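Local coordinates for iron-regulated ABC transporter siderophore-binding protein SirA (Staphylococcus aureus subsp. aureus, PDB 3MWF) that probably captures iron-loaded staphyloferrin B at the cell surface and delivers it to an ABC transporter for iron uptake, at residues A[8-13]-A[96-101]; A[29-34]-A[121-126]. All coordinates share one frame; numbering follows the deposited sequence. Where two conformers were deposited one is given.

Contact 1 (A[8-13]-A[96-101]); sequences IKHAMG and KVYDQL
The flat ring of Y98 is the surface on which M12 rests, while H10, pointing the opposite way to the tyrosine, meets its hydroxyl end. M12 CB sits almost exactly over the middle of the ring, 3.7 Å from the Y98 centroid and 6° off the normal, a CH-pi contact. From there the methionine chain, bent at chi2 and chi3, curls back along the tyrosine, so that M12 CE ends 3.6 Å from Y98 CB. The sulfur stays oblique to the ring, with M12 SD 5.4 Å from the Y98 centroid, a loose Met-aromatic approach; a flexible thioether suits a place where the chain must bend from the ring face down to the tyrosine CB. H10 starts, and M12 lies within, the type I turn (H10 to G13) that joins strands 6-10 and 13-17 in a beta hairpin. Glycine fits at G13, whose backbone angles would press a CB against the preceding carbonyl. The turn is braced by M12 N, which donates to H10 ND1 (3.2 Å) from well out of the imidazole plane. The imidazole then offers its edge to the tyrosine, H10 CE1 lying 3.1 Å from Y98 OH, with the two ring planes at 55°. H10 NE2 is hydrogen-bonded to T15, and Y98 OH to the carbonyl of T107. Behind the ring, Y98 opens helix 98-104, just after the N-cap residue V97.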
loop_
_atom_site.group_PDB
_atom_site.type_symbol
_atom_site.label_atom_id
_atom_site.label_comp_id
_atom_site.label_asym_id
_atom_site.label_seq_id
_atom_site.Cartn_x
_atom_site.Cartn_y
_atom_site.Cartn_z
ATOM N N ILE A 8 5.680 22.821 7.618
ATOM C CA ILE A 8 5.023 21.531 7.748
ATOM C C ILE A 8 5.661 20.661 8.828
ATOM O O ILE A 8 6.869 20.444 8.808
ATOM C CB ILE A 8 5.066 20.782 6.401
ATOM C CG1 ILE A 8 4.189 21.515 5.380
ATOM C CG2 ILE A 8 4.632 19.318 6.581
ATOM C CD1 ILE A 8 4.298 20.985 4.012
ATOM N N LYS A 9 4.839 20.176 9.761
ATOM C CA LYS A 9 5.255 19.191 10.760
ATOM C C LYS A 9 5.060 17.781 10.187
ATOM O O LYS A 9 3.961 17.447 9.755
ATOM C CB LYS A 9 4.388 19.320 12.015
ATOM C CG LYS A 9 4.843 20.376 13.008
ATOM C CD LYS A 9 3.722 20.689 14.007
ATOM C CE LYS A 9 4.203 21.477 15.223
ATOM N NZ LYS A 9 4.807 22.788 14.862
ATOM N N HIS A 10 6.102 16.956 10.173
ATOM C CA HIS A 10 5.970 15.635 9.559
ATOM C C HIS A 10 6.758 14.627 10.372
ATOM O O HIS A 10 7.229 14.951 11.480
ATOM C CB HIS A 10 6.420 15.690 8.083
ATOM C CG HIS A 10 7.801 16.225 7.908
ATOM N ND1 HIS A 10 8.921 15.435 8.031
ATOM C CD2 HIS A 10 8.245 17.480 7.659
ATOM C CE1 HIS A 10 10.003 16.180 7.861
ATOM N NE2 HIS A 10 9.618 17.426 7.638
ATOM N N ALA A 11 6.905 13.407 9.854
ATOM C CA ALA A 11 7.484 12.331 10.652
ATOM C C ALA A 11 8.942 12.528 11.042
ATOM O O ALA A 11 9.404 11.926 12.004
ATOM C CB ALA A 11 7.287 10.951 9.937
ATOM N N MET A 12 9.664 13.370 10.303
ATOM C CA MET A 12 11.075 13.547 10.565
ATOM C C MET A 12 11.431 14.938 11.072
ATOM O O MET A 12 12.608 15.282 11.156
ATOM C CB MET A 12 11.895 13.218 9.321
ATOM C CG MET A 12 12.028 11.743 9.044
ATOM S SD MET A 12 12.950 10.906 10.353
ATOM C CE MET A 12 14.617 11.602 10.180
ATOM N N GLY A 13 10.428 15.724 11.424
ATOM C CA GLY A 13 10.696 17.053 11.980
ATOM C C GLY A 13 9.848 18.110 11.323
ATOM O O GLY A 13 8.720 17.841 10.915
ATOM N N LYS A 96 17.686 7.402 7.550
ATOM C CA LYS A 96 19.132 7.595 7.684
ATOM C C LYS A 96 19.718 8.636 6.721
ATOM O O LYS A 96 20.803 9.156 6.966
ATOM C CB LYS A 96 19.869 6.247 7.584
ATOM C CG LYS A 96 19.709 5.364 8.830
ATOM C CD LYS A 96 20.675 4.172 8.792
ATOM C CE LYS A 96 20.942 3.592 10.186
ATOM N NZ LYS A 96 19.735 2.910 10.771
ATOM N N VAL A 97 19.007 8.941 5.633
ATOM C CA VAL A 97 19.466 9.946 4.689
ATOM C C VAL A 97 18.611 11.228 4.703
ATOM O O VAL A 97 18.732 12.051 3.811
ATOM C CB VAL A 97 19.531 9.385 3.250
ATOM C CG1 VAL A 97 20.411 8.150 3.227
ATOM C CG2 VAL A 97 18.118 9.061 2.736
ATOM N N TYR A 98 17.702 11.351 5.674
ATOM C CA TYR A 98 16.803 12.511 5.713
ATOM C C TYR A 98 17.567 13.846 5.689
ATOM O O TYR A 98 17.153 14.785 4.995
ATOM C CB TYR A 98 15.862 12.480 6.943
ATOM C CG TYR A 98 15.048 13.738 7.026
ATOM C CD1 TYR A 98 13.963 13.950 6.170
ATOM C CD2 TYR A 98 15.387 14.746 7.931
ATOM C CE1 TYR A 98 13.208 15.124 6.231
ATOM C CE2 TYR A 98 14.647 15.937 7.998
ATOM C CZ TYR A 98 13.567 16.117 7.147
ATOM O OH TYR A 98 12.857 17.286 7.229
ATOM N N ASP A 99 18.657 13.940 6.458
ATOM C CA ASP A 99 19.423 15.207 6.474
ATOM C C ASP A 99 20.038 15.492 5.095
ATOM O O ASP A 99 20.084 16.665 4.663
ATOM C CB ASP A 99 20.546 15.200 7.513
ATOM C CG ASP A 99 20.059 15.150 8.958
ATOM O OD1 ASP A 99 18.839 15.220 9.245
ATOM O OD2 ASP A 99 20.944 14.980 9.823
ATOM N N GLN A 100 20.496 14.431 4.428
ATOM C CA GLN A 100 21.094 14.551 3.100
ATOM C C GLN A 100 20.039 14.988 2.077
ATOM O O GLN A 100 20.308 15.815 1.207
ATOM C CB GLN A 100 21.771 13.237 2.690
ATOM C CG GLN A 100 22.975 12.863 3.578
ATOM C CD GLN A 100 23.538 11.473 3.323
ATOM O OE1 GLN A 100 24.401 11.289 2.460
ATOM N NE2 GLN A 100 23.085 10.491 4.103
ATOM N N LEU A 101 18.828 14.440 2.201
ATOM C CA LEU A 101 17.706 14.846 1.367
ATOM C C LEU A 101 17.365 16.319 1.597
ATOM O O LEU A 101 17.154 17.059 0.634
ATOM C CB LEU A 101 16.462 13.989 1.621
ATOM C CG LEU A 101 16.567 12.549 1.130
ATOM C CD1 LEU A 101 15.358 11.785 1.657
ATOM C CD2 LEU A 101 16.631 12.456 -0.418
#

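Contact 2 (A[29-34]-A[121-126]); sequences QGATDV and KLMGKA
Two helical segments, one from helix 29-37 and one from helix 116-127, approach most closely at V34 and M123, whose CA atoms are 7.6 Å apart. Each is held by its own i to i+4 backbone bonds, and the two meet by packing of M123 on V34 and A31, including the backbone carbonyl of A31. M123 supplies nearly all of it from its side. Its CG is anti to the carbonyl carbon and chi2 is extended (-178°), which carries the sulfur straight across to the facing helix; the bend at chi3 (65°) then turns the methyl, leaving M123 CE 3.5 Å from the carbonyl oxygen of A31. The sulfur rests between two small apolar groups, with M123 SD 3.7 Å from V34 CG1 and 4.0 Å from A31 CB. Both helices belong to the alpha/beta lobe built round the mixed sheet that contains strands 24-26 and 86-90, and A31 and M123 both touch V88 of strand 86-90. In this buried layer alanine suits a position close to the sheet, its short side chain letting the methionine reach the helix backbone. V34 meets M123 at a slant: its CG1, anti to the backbone N, also comes within 4.0 Å of M123 CB. Polar D33 turns to other neighbours, bonding to Y57 and to the backbone N of K278.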
loop_
_atom_site.group_PDB
_atom_site.type_symbol
_atom_site.label_atom_id
_atom_site.label_comp_id
_atom_site.label_asym_id
_atom_site.label_seq_id
_atom_site.Cartn_x
_atom_site.Cartn_y
_atom_site.Cartn_z
ATOM N N GLN A 29 6.406 4.381 -3.689
ATOM C CA GLN A 29 5.392 4.169 -4.732
ATOM C C GLN A 29 4.134 4.995 -4.498
ATOM O O GLN A 29 3.600 5.600 -5.420
ATOM C CB GLN A 29 4.983 2.684 -4.743
ATOM C CG GLN A 29 6.156 1.687 -4.674
ATOM C CD GLN A 29 7.062 1.763 -5.884
ATOM O OE1 GLN A 29 6.594 1.746 -7.015
ATOM N NE2 GLN A 29 8.380 1.861 -5.646
ATOM N N GLY A 30 3.624 4.984 -3.266
ATOM C CA GLY A 30 2.341 5.636 -2.985
ATOM C C GLY A 30 2.420 7.140 -3.139
ATOM O O GLY A 30 1.444 7.757 -3.505
ATOM N N ALA A 31 3.583 7.716 -2.835
ATOM C CA ALA A 31 3.798 9.155 -2.969
ATOM C C ALA A 31 3.740 9.515 -4.452
ATOM O O ALA A 31 3.141 10.519 -4.843
ATOM C CB ALA A 31 5.145 9.546 -2.354
ATOM N N THR A 32 4.331 8.670 -5.291
ATOM C CA THR A 32 4.257 8.895 -6.756
ATOM C C THR A 32 2.819 8.890 -7.251
ATOM O O THR A 32 2.402 9.771 -8.038
ATOM C CB THR A 32 5.063 7.833 -7.481
ATOM O OG1 THR A 32 6.403 7.880 -6.980
ATOM C CG2 THR A 32 5.123 8.142 -8.995
ATOM N N ASP A 33 2.068 7.916 -6.764
ATOM C CA ASP A 33 0.663 7.779 -7.085
ATOM C C ASP A 33 -0.139 8.977 -6.607
ATOM O O ASP A 33 -0.976 9.517 -7.336
ATOM C CB ASP A 33 0.126 6.473 -6.481
ATOM C CG ASP A 33 -1.363 6.237 -6.798
ATOM O OD1 ASP A 33 -2.231 6.960 -6.238
ATOM O OD2 ASP A 33 -1.651 5.300 -7.602
ATOM N N VAL A 34 0.115 9.399 -5.378
ATOM C CA VAL A 34 -0.621 10.529 -4.804
ATOM C C VAL A 34 -0.301 11.826 -5.568
ATOM O O VAL A 34 -1.205 12.629 -5.828
ATOM C CB VAL A 34 -0.351 10.631 -3.286
ATOM C CG1 VAL A 34 -0.816 11.995 -2.699
ATOM C CG2 VAL A 34 -1.058 9.491 -2.561
ATOM N N LYS A 121 -2.951 13.590 2.626
ATOM C CA LYS A 121 -3.028 14.805 3.468
ATOM C C LYS A 121 -1.717 15.585 3.505
ATOM O O LYS A 121 -1.711 16.797 3.289
ATOM C CB LYS A 121 -3.448 14.441 4.899
ATOM C CG LYS A 121 -4.881 14.004 5.020
ATOM C CD LYS A 121 -5.141 13.426 6.425
ATOM C CE LYS A 121 -6.024 12.180 6.344
ATOM N NZ LYS A 121 -6.561 11.763 7.686
ATOM N N LEU A 122 -0.610 14.892 3.772
ATOM C CA LEU A 122 0.708 15.530 3.809
ATOM C C LEU A 122 1.044 16.193 2.479
ATOM O O LEU A 122 1.516 17.334 2.448
ATOM C CB LEU A 122 1.794 14.518 4.160
ATOM C CG LEU A 122 3.229 15.049 4.189
ATOM C CD1 LEU A 122 3.382 16.158 5.212
ATOM C CD2 LEU A 122 4.187 13.931 4.526
ATOM N N MET A 123 0.846 15.462 1.390
ATOM C CA MET A 123 1.210 15.999 0.089
ATOM C C MET A 123 0.273 17.113 -0.331
ATOM O O MET A 123 0.717 18.070 -0.983
ATOM C CB MET A 123 1.316 14.889 -0.954
ATOM C CG MET A 123 2.516 13.982 -0.703
ATOM S SD MET A 123 2.753 12.672 -1.922
ATOM C CE MET A 123 3.122 13.675 -3.364
ATOM N N GLY A 124 -0.988 17.021 0.090
ATOM C CA GLY A 124 -1.953 18.101 -0.135
ATOM C C GLY A 124 -1.419 19.408 0.451
ATOM O O GLY A 124 -1.409 20.457 -0.223
ATOM N N LYS A 125 -0.959 19.340 1.701
ATOM C CA LYS A 125 -0.410 20.516 2.385
ATOM C C LYS A 125 0.888 21.027 1.736
ATOM O O LYS A 125 1.047 22.227 1.517
ATOM C CB LYS A 125 -0.204 20.237 3.874
ATOM C CG LYS A 125 0.088 21.501 4.683
ATOM C CD LYS A 125 -0.184 21.310 6.176
ATOM C CE LYS A 125 0.322 22.505 7.006
ATOM N NZ LYS A 125 -0.252 23.823 6.560
ATOM N N ALA A 126 1.793 20.100 1.416
ATOM C CA ALA A 126 3.097 20.440 0.892
ATOM C C ALA A 126 2.995 21.059 -0.491
ATOM O O ALA A 126 3.786 21.959 -0.832
ATOM C CB ALA A 126 4.008 19.198 0.870
#

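How the contacts relate
From the N terminus the chain runs through 8-13, 29-34, 96-101 and 121-126 in turn, so the two contacts cross and neither nests within the other. Contact 1 closes a loop of 82 residues, joining the N-terminal hairpin to helix 98-104; contact 2 closes one of 86, joining helix 29-37, which follows strand 24-26, to helix 116-127. Their centres are 15 Å apart, yet they meet directly. I8 of the hairpin packs on helix 116-127, with I8 CD1 3.4 Å from A126 CA and I8 CG2 3.7 Å from L122 CD1. The hairpin is thus tied both to helix 98-104 and to helix 116-127, which in turn packs on helix 29-37.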